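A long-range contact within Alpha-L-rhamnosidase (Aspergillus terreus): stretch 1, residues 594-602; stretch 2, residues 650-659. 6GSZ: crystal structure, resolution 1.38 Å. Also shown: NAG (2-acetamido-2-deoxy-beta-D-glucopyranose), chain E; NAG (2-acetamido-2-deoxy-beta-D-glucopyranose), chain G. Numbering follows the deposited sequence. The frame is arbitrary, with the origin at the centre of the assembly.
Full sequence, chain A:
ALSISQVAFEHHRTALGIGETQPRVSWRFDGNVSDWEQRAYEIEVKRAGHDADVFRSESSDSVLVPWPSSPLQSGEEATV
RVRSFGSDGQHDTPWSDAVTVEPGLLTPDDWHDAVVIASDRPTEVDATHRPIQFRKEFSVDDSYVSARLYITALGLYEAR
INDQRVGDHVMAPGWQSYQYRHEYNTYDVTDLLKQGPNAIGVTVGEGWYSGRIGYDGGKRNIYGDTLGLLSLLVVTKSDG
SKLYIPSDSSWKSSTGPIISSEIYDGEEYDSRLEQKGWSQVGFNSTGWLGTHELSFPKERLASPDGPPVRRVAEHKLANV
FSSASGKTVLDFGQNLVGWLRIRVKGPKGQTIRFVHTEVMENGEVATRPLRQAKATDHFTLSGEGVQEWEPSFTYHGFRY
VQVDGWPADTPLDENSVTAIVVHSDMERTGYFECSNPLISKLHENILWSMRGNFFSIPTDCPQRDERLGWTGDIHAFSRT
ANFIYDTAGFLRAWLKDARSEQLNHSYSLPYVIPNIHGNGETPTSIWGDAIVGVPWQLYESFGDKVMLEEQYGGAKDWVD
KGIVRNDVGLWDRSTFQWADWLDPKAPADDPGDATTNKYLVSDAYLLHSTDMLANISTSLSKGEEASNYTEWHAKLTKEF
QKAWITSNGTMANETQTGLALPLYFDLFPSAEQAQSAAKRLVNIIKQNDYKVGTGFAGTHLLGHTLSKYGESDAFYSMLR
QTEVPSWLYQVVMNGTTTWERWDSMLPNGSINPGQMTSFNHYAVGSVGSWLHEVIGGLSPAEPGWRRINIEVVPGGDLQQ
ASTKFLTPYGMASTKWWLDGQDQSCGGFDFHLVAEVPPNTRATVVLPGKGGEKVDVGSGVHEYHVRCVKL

Stretch 1, residues 594-602: ATTNKYLVS
Stretch 2 (650-659) TMANETQTGL

Two loop-to-helix turns, whose touching residues are at least 51 positions apart in sequence, meet where each stretch enters a helix, and together they bury 384 Å². The register is set by Thr596 and Asn653, whose CA atoms lie 5.8 Å apart. Both are extended, at phi/psi -112/132 and -123/113.

Leu600, on the first turn of the helix that begins at Lys598, covers the most surface. Its CA-to-CB bond points toward stretch 2, and with chi1 and chi2 both t it puts CD1 4.1 Å from Met651 CE and 4.2 Å from Ala652 CB. Met651 curls to meet it with three m torsions. Leu600 CD2 comes within 4.3 Å of Gly658 O, a carbonyl buried here without a polar partner.

Asn653 (chi1 m, chi2 125°) uses both ends of its amide. Its OD1 accepts from Asn597 N at 2.8 Å, nearly straight at 169°, while its ND2 is bonded to C1 of NAG (chain E) at 1.4 Å; glycosylation thus leaves the oxygen free to hold the backbone of stretch 1. Asn597 (phi/psi -54/133, chi1 t, chi2 -78°) turns its side-chain end away from stretch 2 and caps its own helix, OD1 accepting from Tyr599 N at 2.8 Å and Leu600 N at 3.1 Å.

Thr596 (chi1 m) joins the second cap. Thr655 OG1 donates to Thr596 OG1 at 2.7 Å and accepts from Gly658 N at 2.9 Å, so one hydroxyl both caps the helix that begins at Gln656 and ties the stretches together. Thr655 takes phi/psi -123/166 and chi1 p, leaving its CG2 3.6 Å from Thr595 O. An ideal CB on Gly658 would clash with Asn653 O of its own stretch at 2.2 Å, while it would lie 3.7 Å from Thr596 CG2. Beside these bonds, Val601 CG2 (chi1 t) lies 4.1 Å from Thr657 CG2 (chi1 m). The rule is economical: each cross-stretch hydrogen bond has a capping residue at one end, Asn597 through its N and Thr655 through its OG1.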

# COMPACT_ATOMS: atom_id res chain seq x y z
N ALA A 594 -22.61 14.32 10.18
CA ALA A 594 -23.28 13.43 9.23
C ALA A 594 -24.77 13.39 9.50
O ALA A 594 -25.27 13.74 10.59
CB ALA A 594 -22.69 12.04 9.29
N THR A 595 -25.47 12.82 8.51
CA THR A 595 -26.92 12.61 8.60
C THR A 595 -27.28 11.33 9.37
O THR A 595 -28.47 11.07 9.63
CB THR A 595 -27.59 12.60 7.22
OG1 THR A 595 -27.07 11.50 6.48
CG2 THR A 595 -27.40 13.90 6.46
N THR A 596 -26.29 10.51 9.69
CA THR A 596 -26.48 9.28 10.46
C THR A 596 -25.82 9.44 11.83
O THR A 596 -24.67 9.88 11.91
CB THR A 596 -25.87 8.07 9.74
OG1 THR A 596 -26.31 8.06 8.38
CG2 THR A 596 -26.26 6.76 10.39
N ASN A 597 -26.53 9.08 12.89
CA ASN A 597 -26.04 9.18 14.26
C ASN A 597 -24.70 8.44 14.41
O ASN A 597 -24.54 7.28 13.97
CB ASN A 597 -27.09 8.67 15.25
CG ASN A 597 -26.65 8.75 16.68
OD1 ASN A 597 -25.88 7.92 17.16
ND2 ASN A 597 -27.11 9.80 17.35
N LYS A 598 -23.73 9.10 15.05
CA LYS A 598 -22.38 8.58 15.18
C LYS A 598 -22.33 7.28 15.98
O LYS A 598 -21.44 6.45 15.74
CB LYS A 598 -21.44 9.62 15.82
CG LYS A 598 -21.17 10.83 14.96
CD LYS A 598 -20.33 11.86 15.67
CE LYS A 598 -19.87 12.93 14.71
NZ LYS A 598 -18.65 13.60 15.19
N TYR A 599 -23.25 7.12 16.94
CA TYR A 599 -23.29 5.94 17.81
C TYR A 599 -24.04 4.79 17.14
O TYR A 599 -23.68 3.62 17.40
CB TYR A 599 -23.81 6.31 19.22
CG TYR A 599 -22.96 7.39 19.82
CD1 TYR A 599 -21.64 7.16 20.17
CD2 TYR A 599 -23.44 8.68 19.92
CE1 TYR A 599 -20.81 8.18 20.63
CE2 TYR A 599 -22.64 9.70 20.40
CZ TYR A 599 -21.32 9.45 20.73
OH TYR A 599 -20.53 10.48 21.14
N LEU A 600 -25.03 5.08 16.29
CA LEU A 600 -25.65 4.01 15.49
C LEU A 600 -24.55 3.40 14.61
O LEU A 600 -24.35 2.17 14.56
CB LEU A 600 -26.76 4.62 14.64
CG LEU A 600 -27.61 3.67 13.78
CD1 LEU A 600 -28.88 4.43 13.38
CD2 LEU A 600 -26.86 3.23 12.53
N VAL A 601 -23.77 4.29 13.96
CA VAL A 601 -22.66 3.84 13.11
C VAL A 601 -21.64 3.04 13.93
O VAL A 601 -21.21 1.95 13.53
CB VAL A 601 -21.98 5.02 12.38
CG1 VAL A 601 -20.71 4.62 11.66
CG2 VAL A 601 -22.93 5.66 11.37
N SER A 602 -21.23 3.61 15.07
CA SER A 602 -20.21 2.98 15.89
C SER A 602 -20.64 1.60 16.41
O SER A 602 -19.85 0.66 16.45
CB SER A 602 -19.84 3.93 17.03
OG SER A 602 -19.19 5.11 16.56
N THR A 650 -37.92 0.08 11.54
CA THR A 650 -37.43 1.35 11.02
C THR A 650 -36.15 1.78 11.74
O THR A 650 -36.06 1.70 12.95
CB THR A 650 -38.51 2.44 11.18
OG1 THR A 650 -39.71 1.96 10.57
CG2 THR A 650 -38.09 3.75 10.54
N MET A 651 -35.15 2.23 10.98
CA MET A 651 -33.92 2.71 11.59
C MET A 651 -34.14 4.10 12.19
O MET A 651 -34.92 4.91 11.65
CB MET A 651 -32.82 2.80 10.54
CG MET A 651 -32.40 1.44 9.99
SD MET A 651 -31.98 0.19 11.22
CE MET A 651 -30.69 1.04 12.10
N ALA A 652 -33.39 4.41 13.26
CA ALA A 652 -33.45 5.73 13.88
C ALA A 652 -33.15 6.82 12.84
O ALA A 652 -33.79 7.89 12.84
CB ALA A 652 -32.48 5.80 15.05
N ASN A 653 -32.21 6.54 11.93
CA ASN A 653 -31.93 7.40 10.77
C ASN A 653 -32.08 6.57 9.49
O ASN A 653 -31.29 5.67 9.22
CB ASN A 653 -30.53 8.02 10.84
CG ASN A 653 -30.22 8.62 12.19
OD1 ASN A 653 -29.23 8.26 12.78
ND2 ASN A 653 -31.08 9.52 12.67
N GLU A 654 -33.09 6.91 8.69
CA GLU A 654 -33.34 6.23 7.42
C GLU A 654 -32.55 6.91 6.29
O GLU A 654 -33.06 7.66 5.48
CB GLU A 654 -34.85 6.21 7.13
CG GLU A 654 -35.64 5.25 8.01
CD GLU A 654 -35.77 3.83 7.45
OE1 GLU A 654 -36.11 3.72 6.28
OE2 GLU A 654 -35.46 2.85 8.22
N THR A 655 -31.25 6.64 6.32
CA THR A 655 -30.25 7.18 5.42
C THR A 655 -29.53 6.02 4.74
O THR A 655 -29.69 4.86 5.12
CB THR A 655 -29.22 8.00 6.21
OG1 THR A 655 -28.58 7.14 7.17
CG2 THR A 655 -29.86 9.18 6.91
N GLN A 656 -28.79 6.33 3.69
CA GLN A 656 -28.07 5.29 2.99
C GLN A 656 -27.18 4.52 3.97
O GLN A 656 -27.18 3.29 3.95
CB GLN A 656 -27.31 5.85 1.80
CG GLN A 656 -28.23 6.32 0.68
CD GLN A 656 -27.48 6.76 -0.55
OE1 GLN A 656 -26.36 6.30 -0.82
NE2 GLN A 656 -28.10 7.68 -1.28
N THR A 657 -26.38 5.22 4.78
CA THR A 657 -25.51 4.52 5.73
C THR A 657 -26.32 3.85 6.86
O THR A 657 -26.00 2.72 7.28
CB THR A 657 -24.45 5.46 6.30
OG1 THR A 657 -23.63 5.85 5.20
CG2 THR A 657 -23.62 4.84 7.39
N GLY A 658 -27.33 4.55 7.37
CA GLY A 658 -28.13 4.04 8.47
C GLY A 658 -28.86 2.73 8.17
O GLY A 658 -29.02 1.90 9.08
N LEU A 659 -29.23 2.54 6.89
CA LEU A 659 -29.81 1.29 6.44
C LEU A 659 -28.72 0.30 6.01
O LEU A 659 -28.82 -0.88 6.26
CB LEU A 659 -30.77 1.57 5.30
CG LEU A 659 -32.11 2.16 5.74
CD1 LEU A 659 -32.72 2.94 4.62
CD2 LEU A 659 -33.04 1.07 6.24
C1 NAG E . -30.89 10.12 13.97
C2 NAG E . -31.27 11.57 14.00
C3 NAG E . -31.18 12.14 15.42
C4 NAG E . -31.87 11.27 16.48
C5 NAG E . -31.34 9.83 16.34
C6 NAG E . -31.91 8.84 17.37
C7 NAG E . -28.99 12.32 13.29
C8 NAG E . -28.24 13.13 12.30
N2 NAG E . -30.35 12.27 13.10
O3 NAG E . -31.72 13.43 15.38
O4 NAG E . -31.38 11.70 17.75
O5 NAG E . -31.57 9.39 15.01
O6 NAG E . -33.33 8.82 17.24
O7 NAG E . -28.32 11.78 14.19
C1 NAG G . -43.29 2.31 12.11
C2 NAG G . -42.50 2.98 13.30
C3 NAG G . -42.23 4.50 13.00
C4 NAG G . -41.87 4.79 11.54
C5 NAG G . -42.88 4.12 10.61
C6 NAG G . -42.50 4.24 9.15
C7 NAG G . -42.82 1.72 15.45
C8 NAG G . -43.40 1.68 16.84
N2 NAG G . -43.13 2.78 14.63
O3 NAG G . -41.09 5.05 13.67
O4 NAG G . -41.75 6.22 11.32
O5 NAG G . -42.85 2.72 10.86
O6 NAG G . -43.56 3.68 8.36
O7 NAG G . -42.08 0.83 15.13